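Local coordinates for protein type I modular polyketide synthase (Streptomyces albus subsp. albus, PDB 6IYR) that probably transfers the extender unit for module 8 of salinomycin assembly from its coenzyme A thioester to the acyl carrier protein, as an acyltransferase domain, at residues Asp162-Tyr167 with Val241-Ala246; Asp174-Thr179 with Gln192-Ala197; Ala215-Ser220 with Arg384-Arg389; Gln56-Ala61 with Ala106-Ala111; Arg269-Ala274 with Met303-Arg308. All coordinates share one frame; numbering follows the deposited sequence.

Contact 1: Asp162-Tyr167 with Val241-Ala246; sequences DALAPY and VSALRA. With PO4 (phosphate ion), chain B.
Tyr167 and Leu164 settle over Ala243, joining the end of helix 151-164 and the turn after it to helix 235-248 in the α/β-hydrolase-like part of the acyltransferase fold. The contact is apolar and turns on one methyl: Ala243 CB lies 3.8 Å from Tyr167 CB and 4.1 Å from Leu164 CD2. Beside it, Leu244 CD1 comes within 3.9 Å of Tyr167 CD1, the two side chains crossing at roughly a right angle. Behind the tyrosine ring stands Pro166, whose CB sits over the centre of one face. Tyr167 N bonds Leu164 O (2.8 Å) across the turn that carries both side chains, and Tyr167 O accepts a hydrogen bond from Lys247. Leu164 also touches Pro193 of helix 188-208. Arg245 takes no part in this packing; its NH2 bonds Asn372 OD1. With CG anti to the backbone N (chi1 -176°) and a bend at chi2, its guanidinium reaches a phosphate ion, probably from the crystallisation liquor, that is also bound by Tyr320, Ser322, His323 and the backbone N of Gln221. Arg245 NH1 donates from the guanidinium edge to phosphate O2 at 3.2 Å, with an N-H...O angle of 145°.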
# COMPACT_ATOMS: atom_id res chain seq x y z
N ASP A 162 19.11 9.35 -2.07
CA ASP A 162 19.78 10.56 -2.59
C ASP A 162 18.85 11.78 -2.49
O ASP A 162 19.29 12.86 -2.11
CB ASP A 162 20.25 10.40 -4.04
CG ASP A 162 21.31 9.32 -4.21
OD1 ASP A 162 22.13 9.09 -3.28
OD2 ASP A 162 21.33 8.72 -5.29
N ALA A 163 17.57 11.58 -2.82
CA ALA A 163 16.62 12.67 -2.77
C ALA A 163 16.49 13.24 -1.36
O ALA A 163 16.32 14.45 -1.18
CB ALA A 163 15.30 12.22 -3.31
N LEU A 164 16.66 12.39 -0.36
CA LEU A 164 16.41 12.75 1.02
C LEU A 164 17.63 13.41 1.60
O LEU A 164 17.56 14.05 2.65
CB LEU A 164 16.05 11.51 1.91
CG LEU A 164 14.60 11.07 1.75
CD1 LEU A 164 14.43 9.62 2.16
CD2 LEU A 164 13.59 11.98 2.46
N ALA A 165 18.78 13.11 1.03
CA ALA A 165 20.03 13.38 1.72
C ALA A 165 20.30 14.86 2.05
O ALA A 165 21.03 15.16 3.01
CB ALA A 165 21.19 12.82 0.92
N PRO A 166 19.75 15.79 1.26
CA PRO A 166 19.96 17.18 1.68
C PRO A 166 19.20 17.51 2.95
O PRO A 166 19.54 18.45 3.65
CB PRO A 166 19.40 17.98 0.52
CG PRO A 166 19.35 17.04 -0.63
CD PRO A 166 19.09 15.69 -0.04
N TYR A 167 18.25 16.67 3.31
CA TYR A 167 17.28 17.06 4.31
C TYR A 167 17.39 16.30 5.62
O TYR A 167 16.76 16.64 6.61
CB TYR A 167 15.87 16.91 3.76
CG TYR A 167 15.64 17.69 2.53
CD1 TYR A 167 15.78 19.07 2.54
CD2 TYR A 167 15.45 17.05 1.31
CE1 TYR A 167 15.68 19.80 1.39
CE2 TYR A 167 15.37 17.77 0.15
CZ TYR A 167 15.46 19.15 0.20
OH TYR A 167 15.36 19.87 -0.94
N VAL A 241 9.19 17.57 0.69
CA VAL A 241 7.88 17.63 1.37
C VAL A 241 7.80 16.59 2.48
O VAL A 241 7.46 16.93 3.61
CB VAL A 241 6.71 17.44 0.40
CG1 VAL A 241 5.37 17.42 1.14
CG2 VAL A 241 6.69 18.57 -0.62
N SER A 242 8.35 15.40 2.22
CA SER A 242 8.22 14.31 3.18
C SER A 242 9.02 14.63 4.43
O SER A 242 8.50 14.55 5.54
CB SER A 242 8.68 12.97 2.59
OG SER A 242 8.64 11.97 3.61
N ALA A 243 10.26 15.03 4.23
CA ALA A 243 11.19 15.20 5.30
C ALA A 243 10.87 16.46 6.10
O ALA A 243 11.02 16.48 7.32
CB ALA A 243 12.59 15.29 4.75
N LEU A 244 10.51 17.52 5.41
CA LEU A 244 10.39 18.83 6.07
C LEU A 244 9.00 18.96 6.72
O LEU A 244 8.84 19.54 7.79
CB LEU A 244 10.62 19.94 5.03
CG LEU A 244 12.03 20.53 4.96
CD1 LEU A 244 13.17 19.62 5.36
CD2 LEU A 244 12.34 21.28 3.68
N ARG A 245 8.01 18.32 6.14
CA ARG A 245 6.72 18.28 6.83
C ARG A 245 6.79 17.44 8.09
O ARG A 245 6.21 17.83 9.11
CB ARG A 245 5.69 17.75 5.88
CG ARG A 245 4.26 17.70 6.35
CD ARG A 245 3.84 16.28 6.07
NE ARG A 245 2.44 16.07 5.79
CZ ARG A 245 1.79 15.04 6.32
NH1 ARG A 245 2.38 14.26 7.29
NH2 ARG A 245 0.55 14.81 5.95
N ALA A 246 7.57 16.36 8.06
CA ALA A 246 7.76 15.50 9.22
C ALA A 246 8.54 16.20 10.32
O ALA A 246 8.22 16.07 11.52
CB ALA A 246 8.46 14.21 8.84
P PO4 B . -0.02 11.47 9.06
O1 PO4 B . 0.19 10.10 9.66
O2 PO4 B . 0.79 12.67 9.60
O3 PO4 B . 0.36 11.26 7.60
O4 PO4 B . -1.46 11.81 9.34

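Contact 2: Asp174-Thr179 with Gln192-Ala197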
# COMPACT_ATOMS: atom_id res chain seq x y z
N ASP A 174 20.00 1.98 6.94
CA ASP A 174 20.18 1.70 8.36
C ASP A 174 18.92 1.90 9.21
O ASP A 174 18.69 1.16 10.17
CB ASP A 174 21.33 2.49 8.95
CG ASP A 174 22.68 2.04 8.42
OD1 ASP A 174 22.74 0.97 7.80
OD2 ASP A 174 23.64 2.80 8.56
N VAL A 175 18.13 2.91 8.88
CA VAL A 175 16.86 3.10 9.59
C VAL A 175 15.88 1.98 9.25
O VAL A 175 15.13 1.52 10.10
CB VAL A 175 16.28 4.51 9.36
CG1 VAL A 175 16.74 5.05 8.04
CG2 VAL A 175 14.74 4.52 9.34
N LEU A 176 15.79 1.59 7.98
CA LEU A 176 14.91 0.49 7.62
C LEU A 176 15.26 -0.77 8.41
O LEU A 176 14.37 -1.50 8.84
CB LEU A 176 14.97 0.17 6.15
CG LEU A 176 14.46 1.30 5.24
CD1 LEU A 176 14.33 0.80 3.81
CD2 LEU A 176 13.12 1.77 5.73
N ARG A 177 16.56 -1.02 8.56
CA ARG A 177 17.03 -2.21 9.28
C ARG A 177 16.90 -2.01 10.78
O ARG A 177 16.93 -2.95 11.55
CB ARG A 177 18.50 -2.48 8.95
CG ARG A 177 18.71 -3.18 7.63
CD ARG A 177 20.12 -2.96 7.11
NE ARG A 177 21.12 -3.49 8.03
CZ ARG A 177 22.29 -2.90 8.30
NH1 ARG A 177 23.12 -3.46 9.19
NH2 ARG A 177 22.64 -1.77 7.70
N GLN A 178 16.82 -0.76 11.21
CA GLN A 178 16.97 -0.42 12.63
C GLN A 178 18.28 -0.95 13.22
O GLN A 178 18.30 -1.47 14.32
CB GLN A 178 15.75 -0.87 13.44
CG GLN A 178 14.51 -0.03 13.17
CD GLN A 178 14.71 1.41 13.64
OE1 GLN A 178 14.72 1.67 14.84
NE2 GLN A 178 15.03 2.32 12.71
N THR A 179 19.35 -0.83 12.45
CA THR A 179 20.70 -1.12 12.90
C THR A 179 21.06 -0.24 14.07
O THR A 179 20.70 0.93 14.11
CB THR A 179 21.73 -0.79 11.80
OG1 THR A 179 21.28 -1.31 10.56
CG2 THR A 179 23.10 -1.41 12.13
N GLN A 192 8.44 8.94 8.94
CA GLN A 192 7.62 9.34 7.80
C GLN A 192 8.38 9.28 6.46
O GLN A 192 7.90 8.72 5.48
CB GLN A 192 6.94 10.72 8.03
CG GLN A 192 5.90 10.65 9.13
CD GLN A 192 4.92 11.83 9.22
OE1 GLN A 192 4.07 11.87 10.10
NE2 GLN A 192 5.04 12.77 8.33
N PRO A 193 9.61 9.81 6.42
CA PRO A 193 10.36 9.76 5.17
C PRO A 193 10.84 8.34 4.80
O PRO A 193 11.00 8.05 3.62
CB PRO A 193 11.55 10.65 5.44
CG PRO A 193 11.15 11.51 6.59
CD PRO A 193 10.22 10.70 7.41
N ALA A 194 11.14 7.53 5.81
CA ALA A 194 11.52 6.13 5.59
C ALA A 194 10.36 5.39 4.92
O ALA A 194 10.50 4.68 3.90
CB ALA A 194 11.88 5.51 6.93
N LEU A 195 9.16 5.62 5.44
CA LEU A 195 7.99 5.00 4.85
C LEU A 195 7.72 5.54 3.44
O LEU A 195 7.32 4.82 2.57
CB LEU A 195 6.74 5.20 5.69
CG LEU A 195 6.58 4.25 6.89
CD1 LEU A 195 5.36 4.65 7.74
CD2 LEU A 195 6.44 2.82 6.36
N TRP A 196 7.87 6.84 3.27
CA TRP A 196 7.76 7.45 1.96
C TRP A 196 8.64 6.67 0.94
O TRP A 196 8.16 6.32 -0.14
CB TRP A 196 8.20 8.92 2.04
CG TRP A 196 8.30 9.55 0.68
CD1 TRP A 196 7.28 9.95 -0.10
CD2 TRP A 196 9.48 9.78 -0.05
NE1 TRP A 196 7.75 10.45 -1.27
CE2 TRP A 196 9.10 10.33 -1.28
CE3 TRP A 196 10.82 9.49 0.17
CZ2 TRP A 196 10.02 10.65 -2.27
CZ3 TRP A 196 11.73 9.87 -0.78
CH2 TRP A 196 11.33 10.39 -2.00
N ALA A 197 9.90 6.50 1.27
CA ALA A 197 10.88 5.90 0.38
C ALA A 197 10.56 4.45 0.07
O ALA A 197 10.64 4.03 -1.09
CB ALA A 197 12.26 6.00 0.99
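Val175 lays its CG2 methyl against Ala194, 3.9 Å from CG2 to Ala194 CB, and Leu176 brings CD2 to the same methyl from the next position, at 4.1 Å from Ala194 CB. The alanine methyl is thus met by two branched side chains of helix 172-177, and all three residues are buried. The CB of Val175 points toward the partner helix, but its chi1 of 27° departs from a staggered position. Leu176 leaves its backbone at a slant and arrives by extension: CG stands anti to the carbonyl carbon (chi1 -65°), and CD2 does the touching. The close approach of the backbones, 6.9 Å between Leu176 CA and Ala194 CA, fits the small side chain at that point. Other parts of the fold surround the pair: Leu176 also packs on Leu157 and Met142, and Val175 on Trp170 and Val190.

Polar contacts within 174-179 accompany the end of the short helix. Gln178 NE2 donates to Val175 O at 2.7 Å, almost straight at 174° and in the carbonyl plane on a lone pair, while also bonding Pro183 O. Arg177 NH2 pairs with Asp174 OD1 at 2.7 Å, and Thr179 OG1 lies above the centre of the guanidinium face. At Gln178 phi turns positive, Thr179 N bonds Asp174 O, and Gln178 N bonds Val175 O weakly. The positive phi and these two backbone bonds define a Schellman motif, with Gln178 as C-prime, closing a helix packed on the longer helix 188-208.

Contact 3: Ala215-Ser220 with Arg384-Arg389; sequences AVIGHS and RTLLDR
Ile217 and Leu386 meet tip to tip, and apolar packing is all that joins the two segments. Leu386 CD1 touches Ile217 CG2 at 3.7 Å, while its other branch, CD2, lies 4.4 Å from Ala215 CB. One leucine therefore spans two alternate residues on the same face of the strand. Ile217 keeps CG1 in the crowded position between backbone N and carbonyl carbon (chi1 58°), and this turns CG2 toward the leucine. Leu386 also packs on Val129, Leu351 and Phe394.

Strand 215-218 belongs to a parallel sheet beside strand 129-132, with helix 379-388 covering one face. It runs into a GxSxG sequence shaped like a nucleophile elbow, where Ser220 adopts the strained phi/psi of 50°/-126° expected at such a strand-to-helix turn.

Backbone bonding ties the strand to its sheet neighbour through Ala215 with Phe130 and through Ile217 with Phe130 and Phe132, while Val216 bonds on the other side to Pro349 and Leu351. At the elbow, polar side-chain bonds take over: Ser220 OG pairs with His323 NE2, consistent with the Ser-His dyad of this family, and Ser220 O accepts from Asn372 ND2. His219 NE2 is bonded to Asn285 OD1.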
# COMPACT_ATOMS: atom_id res chain seq x y z
N ALA A 215 -4.53 4.72 -11.65
CA ALA A 215 -4.69 5.86 -10.76
C ALA A 215 -3.99 5.59 -9.42
O ALA A 215 -3.69 4.42 -9.10
CB ALA A 215 -6.17 6.16 -10.53
N VAL A 216 -3.63 6.67 -8.74
CA VAL A 216 -3.08 6.63 -7.39
C VAL A 216 -3.95 7.38 -6.38
O VAL A 216 -4.65 8.37 -6.67
CB VAL A 216 -1.63 7.14 -7.30
CG1 VAL A 216 -0.71 6.38 -8.28
CG2 VAL A 216 -1.58 8.64 -7.58
N ILE A 217 -3.97 6.84 -5.18
CA ILE A 217 -4.64 7.46 -4.07
C ILE A 217 -3.73 7.36 -2.87
O ILE A 217 -3.04 6.38 -2.66
CB ILE A 217 -6.06 6.93 -3.77
CG1 ILE A 217 -6.05 5.44 -3.50
CG2 ILE A 217 -7.02 7.31 -4.88
CD1 ILE A 217 -7.41 4.96 -3.09
N GLY A 218 -3.73 8.41 -2.08
CA GLY A 218 -2.87 8.50 -0.92
C GLY A 218 -3.68 8.89 0.31
O GLY A 218 -4.80 9.44 0.20
N HIS A 219 -3.17 8.48 1.46
CA HIS A 219 -3.84 8.70 2.72
C HIS A 219 -2.88 9.53 3.59
O HIS A 219 -1.79 9.12 3.92
CB HIS A 219 -4.21 7.36 3.37
CG HIS A 219 -5.14 7.50 4.54
ND1 HIS A 219 -4.79 8.17 5.68
CD2 HIS A 219 -6.35 6.95 4.78
CE1 HIS A 219 -5.78 8.11 6.55
NE2 HIS A 219 -6.75 7.37 6.02
N SER A 220 -3.27 10.76 3.86
CA SER A 220 -2.38 11.70 4.53
C SER A 220 -1.01 11.76 3.86
O SER A 220 -0.91 12.15 2.69
CB SER A 220 -2.24 11.34 6.03
OG SER A 220 -1.71 12.45 6.76
N ARG A 384 -14.97 5.16 -3.42
CA ARG A 384 -16.28 5.10 -4.03
C ARG A 384 -16.23 5.70 -5.43
O ARG A 384 -16.82 5.17 -6.34
CB ARG A 384 -17.31 5.80 -3.17
CG ARG A 384 -17.79 4.97 -1.99
CD ARG A 384 -18.79 5.70 -1.14
NE ARG A 384 -19.23 4.88 -0.02
CZ ARG A 384 -20.29 4.10 -0.05
NH1 ARG A 384 -20.62 3.39 1.00
NH2 ARG A 384 -21.02 4.04 -1.14
N THR A 385 -15.51 6.79 -5.59
CA THR A 385 -15.35 7.41 -6.89
C THR A 385 -14.72 6.43 -7.88
O THR A 385 -15.22 6.26 -9.00
CB THR A 385 -14.48 8.65 -6.74
OG1 THR A 385 -15.26 9.63 -6.08
CG2 THR A 385 -14.03 9.21 -8.08
N LEU A 386 -13.68 5.72 -7.44
CA LEU A 386 -12.98 4.81 -8.34
C LEU A 386 -13.80 3.57 -8.69
O LEU A 386 -13.82 3.12 -9.84
CB LEU A 386 -11.61 4.43 -7.77
CG LEU A 386 -10.73 5.65 -7.65
CD1 LEU A 386 -9.46 5.41 -6.87
CD2 LEU A 386 -10.34 6.16 -9.02
N LEU A 387 -14.54 3.10 -7.72
CA LEU A 387 -15.42 1.97 -7.90
C LEU A 387 -16.46 2.32 -8.94
O LEU A 387 -16.72 1.55 -9.86
CB LEU A 387 -16.10 1.66 -6.58
CG LEU A 387 -15.65 0.41 -5.83
CD1 LEU A 387 -14.34 -0.23 -6.26
CD2 LEU A 387 -15.78 0.62 -4.35
N ASP A 388 -17.05 3.50 -8.80
CA ASP A 388 -18.05 3.97 -9.77
C ASP A 388 -17.49 4.15 -11.18
O ASP A 388 -18.18 3.96 -12.15
CB ASP A 388 -18.69 5.27 -9.31
CG ASP A 388 -20.17 5.27 -9.58
OD1 ASP A 388 -20.87 4.47 -8.92
OD2 ASP A 388 -20.59 5.84 -10.59
N ARG A 389 -16.21 4.45 -11.28
CA ARG A 389 -15.55 4.47 -12.56
C ARG A 389 -15.06 3.11 -13.04
O ARG A 389 -14.42 3.02 -14.08
CB ARG A 389 -14.43 5.51 -12.53
CG ARG A 389 -15.01 6.92 -12.34
CD ARG A 389 -13.95 7.89 -11.90
NE ARG A 389 -12.89 8.03 -12.89
CZ ARG A 389 -12.92 8.90 -13.89
NH1 ARG A 389 -13.97 9.70 -14.01
NH2 ARG A 389 -11.93 9.00 -14.78

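Contact 4: Gln56-Ala61 with Ala106-Ala111; sequences QAARLA and ALAEAA
Ala57 presses its methyl into the side of Leu107, and van der Waals contact accounts for everything that passes between helices 50-65 and 97-108 here. Ala57 CB lies 3.7 Å from Leu107 CG and 3.8 Å from Leu107 CD2, so the leucine offers its branch point and one arm. Its CG stands anti to the backbone N (chi1 -178°), which sets CG and CD2 beside Ala57 CB. The same side chain also reaches Val116 and Glu118 of strand 116-120. The second apolar element is Ala108, whose CB sits 3.8 Å from Ala57 CB and 4.1 Å from Ala58 CB. Ala108 CB also approaches the backbone, at 3.8 Å from Ala58 N.

Hydrogen bonds act within each segment. Ala61 N bonds Ala57 O, as in a regular helix. In the other, Ala111 N bonds Ala106 O at 2.8 Å and Ala110 N bonds Leu107 O, with Ala110 at positive phi as the C-prime residue: a Schellman motif ends helix 97-108 directly after the touching residues. Together with strands 41-47 and 116-120, the helices form an α/β unit consistent with the linker that flanks the acyltransferase in modular polyketide synthases.

With methyls on both sides, the backbones draw together to 5.0 Å between Ala57 CA and Ala108 CA. The chemistry implies a fit set by shape and small size, without directional bonds between the segments.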
# COMPACT_ATOMS: atom_id res chain seq x y z
N GLN A 56 -6.30 -28.84 -14.60
CA GLN A 56 -4.98 -28.42 -15.07
C GLN A 56 -3.91 -28.61 -14.00
O GLN A 56 -2.78 -28.99 -14.30
CB GLN A 56 -5.05 -26.96 -15.45
CG GLN A 56 -5.89 -26.72 -16.68
CD GLN A 56 -5.03 -26.76 -17.90
OE1 GLN A 56 -4.59 -25.71 -18.38
NE2 GLN A 56 -4.60 -27.95 -18.27
N ALA A 57 -4.24 -28.30 -12.76
CA ALA A 57 -3.33 -28.54 -11.66
C ALA A 57 -2.94 -30.03 -11.55
O ALA A 57 -1.78 -30.36 -11.37
CB ALA A 57 -3.92 -28.02 -10.35
N ALA A 58 -3.91 -30.92 -11.73
CA ALA A 58 -3.68 -32.35 -11.63
C ALA A 58 -2.85 -32.85 -12.78
O ALA A 58 -1.90 -33.58 -12.56
CB ALA A 58 -4.99 -33.11 -11.55
N ARG A 59 -3.12 -32.37 -13.99
CA ARG A 59 -2.29 -32.71 -15.14
C ARG A 59 -0.85 -32.29 -14.93
O ARG A 59 0.08 -33.01 -15.28
CB ARG A 59 -2.81 -32.10 -16.45
CG ARG A 59 -4.30 -32.27 -16.74
CD ARG A 59 -4.77 -33.71 -16.57
NE ARG A 59 -4.36 -34.54 -17.70
CZ ARG A 59 -4.53 -35.86 -17.77
NH1 ARG A 59 -4.13 -36.53 -18.85
NH2 ARG A 59 -5.10 -36.53 -16.76
N LEU A 60 -0.67 -31.08 -14.42
CA LEU A 60 0.66 -30.58 -14.16
C LEU A 60 1.33 -31.43 -13.11
O LEU A 60 2.47 -31.75 -13.24
CB LEU A 60 0.64 -29.13 -13.72
CG LEU A 60 1.22 -28.12 -14.70
CD1 LEU A 60 1.25 -26.76 -14.04
CD2 LEU A 60 2.62 -28.53 -15.10
N ALA A 61 0.58 -31.80 -12.09
CA ALA A 61 1.09 -32.63 -11.02
C ALA A 61 1.51 -33.99 -11.56
O ALA A 61 2.53 -34.51 -11.18
CB ALA A 61 0.05 -32.77 -9.93
N ALA A 106 -2.35 -29.67 -3.60
CA ALA A 106 -3.29 -28.84 -2.84
C ALA A 106 -4.20 -28.05 -3.78
O ALA A 106 -5.41 -28.00 -3.59
CB ALA A 106 -2.56 -27.92 -1.89
N LEU A 107 -3.62 -27.46 -4.81
CA LEU A 107 -4.40 -26.72 -5.79
C LEU A 107 -5.43 -27.64 -6.44
O LEU A 107 -6.59 -27.26 -6.63
CB LEU A 107 -3.47 -26.07 -6.82
CG LEU A 107 -4.11 -25.21 -7.89
CD1 LEU A 107 -4.90 -24.05 -7.27
CD2 LEU A 107 -3.01 -24.70 -8.81
N ALA A 108 -5.05 -28.87 -6.73
CA ALA A 108 -5.95 -29.72 -7.51
C ALA A 108 -7.07 -30.22 -6.62
O ALA A 108 -8.13 -30.55 -7.11
CB ALA A 108 -5.21 -30.88 -8.17
N GLU A 109 -6.86 -30.19 -5.31
CA GLU A 109 -7.88 -30.66 -4.37
C GLU A 109 -8.62 -29.52 -3.68
O GLU A 109 -9.20 -29.71 -2.63
CB GLU A 109 -7.22 -31.54 -3.29
CG GLU A 109 -6.87 -32.95 -3.75
CD GLU A 109 -5.49 -33.39 -3.28
OE1 GLU A 109 -5.09 -33.02 -2.16
OE2 GLU A 109 -4.80 -34.10 -4.05
N ALA A 110 -8.50 -28.30 -4.21
CA ALA A 110 -8.97 -27.11 -3.51
C ALA A 110 -8.62 -27.10 -2.03
O ALA A 110 -9.44 -26.71 -1.21
CB ALA A 110 -10.47 -26.96 -3.68
N ALA A 111 -7.42 -27.52 -1.68
CA ALA A 111 -6.98 -27.33 -0.31
C ALA A 111 -6.06 -26.14 -0.28
O ALA A 111 -5.46 -25.78 -1.28
CB ALA A 111 -6.28 -28.57 0.23

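Contact 5: Arg269-Ala274 with Met303-Arg308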
# COMPACT_ATOMS: atom_id res chain seq x y z
N ARG A 269 -19.27 12.54 13.39
CA ARG A 269 -19.21 13.98 13.33
C ARG A 269 -20.16 14.58 14.36
O ARG A 269 -19.81 15.52 15.09
CB ARG A 269 -19.61 14.43 11.93
CG ARG A 269 -18.57 15.26 11.22
CD ARG A 269 -19.05 15.58 9.82
NE ARG A 269 -18.00 15.41 8.81
CZ ARG A 269 -17.98 14.44 7.89
NH1 ARG A 269 -16.99 14.39 7.01
NH2 ARG A 269 -18.95 13.53 7.84
N GLU A 270 -21.37 14.05 14.41
CA GLU A 270 -22.31 14.48 15.45
C GLU A 270 -21.81 14.18 16.85
O GLU A 270 -21.83 15.04 17.71
CB GLU A 270 -23.66 13.82 15.25
CG GLU A 270 -24.62 14.66 14.41
CD GLU A 270 -25.94 13.96 14.16
OE1 GLU A 270 -26.99 14.51 14.56
OE2 GLU A 270 -25.93 12.84 13.57
N ARG A 271 -21.38 12.96 17.08
CA ARG A 271 -20.79 12.62 18.37
C ARG A 271 -19.65 13.53 18.84
O ARG A 271 -19.69 14.05 19.94
CB ARG A 271 -20.32 11.18 18.32
CG ARG A 271 -19.82 10.65 19.64
CD ARG A 271 -19.20 9.29 19.45
NE ARG A 271 -20.15 8.27 19.00
CZ ARG A 271 -21.02 7.66 19.81
NH1 ARG A 271 -21.80 6.71 19.34
NH2 ARG A 271 -21.11 7.99 21.08
N ILE A 272 -18.64 13.77 18.01
CA ILE A 272 -17.49 14.57 18.46
C ILE A 272 -17.77 16.07 18.56
O ILE A 272 -16.97 16.86 19.08
CB ILE A 272 -16.27 14.36 17.58
CG1 ILE A 272 -16.49 15.01 16.21
CG2 ILE A 272 -15.96 12.88 17.46
CD1 ILE A 272 -15.22 15.06 15.39
N SER A 273 -18.94 16.46 18.08
CA SER A 273 -19.30 17.87 17.97
C SER A 273 -19.23 18.60 19.33
O SER A 273 -18.73 19.71 19.45
CB SER A 273 -20.74 17.98 17.44
OG SER A 273 -21.04 19.35 17.29
N ALA A 274 -19.67 17.88 20.34
CA ALA A 274 -19.62 18.28 21.75
C ALA A 274 -18.25 18.71 22.24
O ALA A 274 -18.15 19.61 23.04
CB ALA A 274 -20.14 17.14 22.61
N MET A 303 -13.62 7.56 23.71
CA MET A 303 -13.67 6.10 23.76
C MET A 303 -14.69 5.56 24.78
O MET A 303 -15.46 4.66 24.49
CB MET A 303 -12.28 5.53 24.06
CG MET A 303 -11.32 5.63 22.90
SD MET A 303 -9.65 5.09 23.30
CE MET A 303 -9.97 3.42 23.87
N ALA A 304 -14.73 6.17 25.95
CA ALA A 304 -15.69 5.78 26.96
C ALA A 304 -17.13 6.00 26.46
O ALA A 304 -17.99 5.12 26.55
CB ALA A 304 -15.43 6.59 28.23
N ALA A 305 -17.36 7.14 25.82
CA ALA A 305 -18.66 7.42 25.25
C ALA A 305 -19.04 6.38 24.18
O ALA A 305 -20.18 5.88 24.16
CB ALA A 305 -18.69 8.83 24.70
N CYS A 306 -18.09 6.00 23.33
CA CYS A 306 -18.38 5.04 22.27
C CYS A 306 -18.76 3.71 22.91
O CYS A 306 -19.75 3.05 22.50
CB CYS A 306 -17.16 4.85 21.35
SG CYS A 306 -16.90 6.27 20.23
N GLU A 307 -17.97 3.35 23.92
CA GLU A 307 -18.11 2.07 24.63
C GLU A 307 -19.49 1.98 25.26
O GLU A 307 -20.23 0.99 25.08
CB GLU A 307 -17.04 1.99 25.71
CG GLU A 307 -16.37 0.62 25.83
CD GLU A 307 -17.09 -0.32 26.78
OE1 GLU A 307 -17.35 0.08 27.94
OE2 GLU A 307 -17.36 -1.47 26.38
N ARG A 308 -19.89 3.06 25.89
CA ARG A 308 -21.27 3.21 26.35
C ARG A 308 -22.31 2.93 25.27
O ARG A 308 -23.42 2.56 25.60
CB ARG A 308 -21.50 4.62 26.87
CG ARG A 308 -22.14 4.66 28.23
CD ARG A 308 -22.09 6.06 28.83
NE ARG A 308 -20.75 6.40 29.32
CZ ARG A 308 -20.03 7.46 28.92
NH1 ARG A 308 -18.81 7.64 29.40
NH2 ARG A 308 -20.52 8.33 28.04
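Arg271 reaches from helix 265-273 toward Ala305 and Cys306 of helix 296-308. Its CB points at the other helix, and CG, anti to the backbone N (chi1 -174°), carries the chain onward in an extended course through chi2. CD is the first atom to make contact, 3.9 Å from Cys306 SG. At chi3 (-64°) the chain bends, and NE follows at 4.0 Å from the same Cys306 SG. The guanidinium is thereby laid over the neighbouring helix: SG stands over one of its faces, with Cys306 CA also above the plane but toward the rim. Cys306 itself is buried and packs on Val261, Val311 and Ala313, so the cysteine meets both the sheet and the arginine.

At the tip the two terminal nitrogens part. NH1 forms a salt bridge with Glu263, and NH2 forms one with Asp309, just after the second segment. NH2 also passes 3.8 Å from Ala305 O, an oblique approach that is not a hydrogen bond, and 4.4 Å from Ala305 CB. Another positive group is near, with 7.0 Å between Arg271 NH2 and Arg308 NH2.

The helices connect strands of a βαββαβ unit, whose order across the sheet is 313-316, 257-261, 289-294, 279-286, as in the ferredoxin-like subdomain of acyltransferases. Backbones stay apart here, 8.9 Å between Arg271 CA and Cys306 CA, and the arginine spans the gap. Its chemistry implies two roles in one side chain: CD and one guanidinium face pack on sulfur, while two carboxylates probably balance the charge and fix the rotation of the guanidinium.

Overall arrangement
Contacts 1 and 2 are neighbours, centres about 12 Å apart, and share a layer in which Ser242 of contact 1 packs on Pro193 and Trp196 of contact 2. Contact 3 lies about 26 Å from contact 1 between centres, yet the two meet at the anion site: Arg245 NH2 comes within 3.4 Å of Ser220 OG, close to the bound phosphate and His323. This is the probable active site. Contact 5 belongs to the ferredoxin-like part, its nearest atoms about 12 Å from contact 3, and falls within the sequence that separates the segments of contact 3. Contact 4 is remote, about 50 Å from contact 1 between centres.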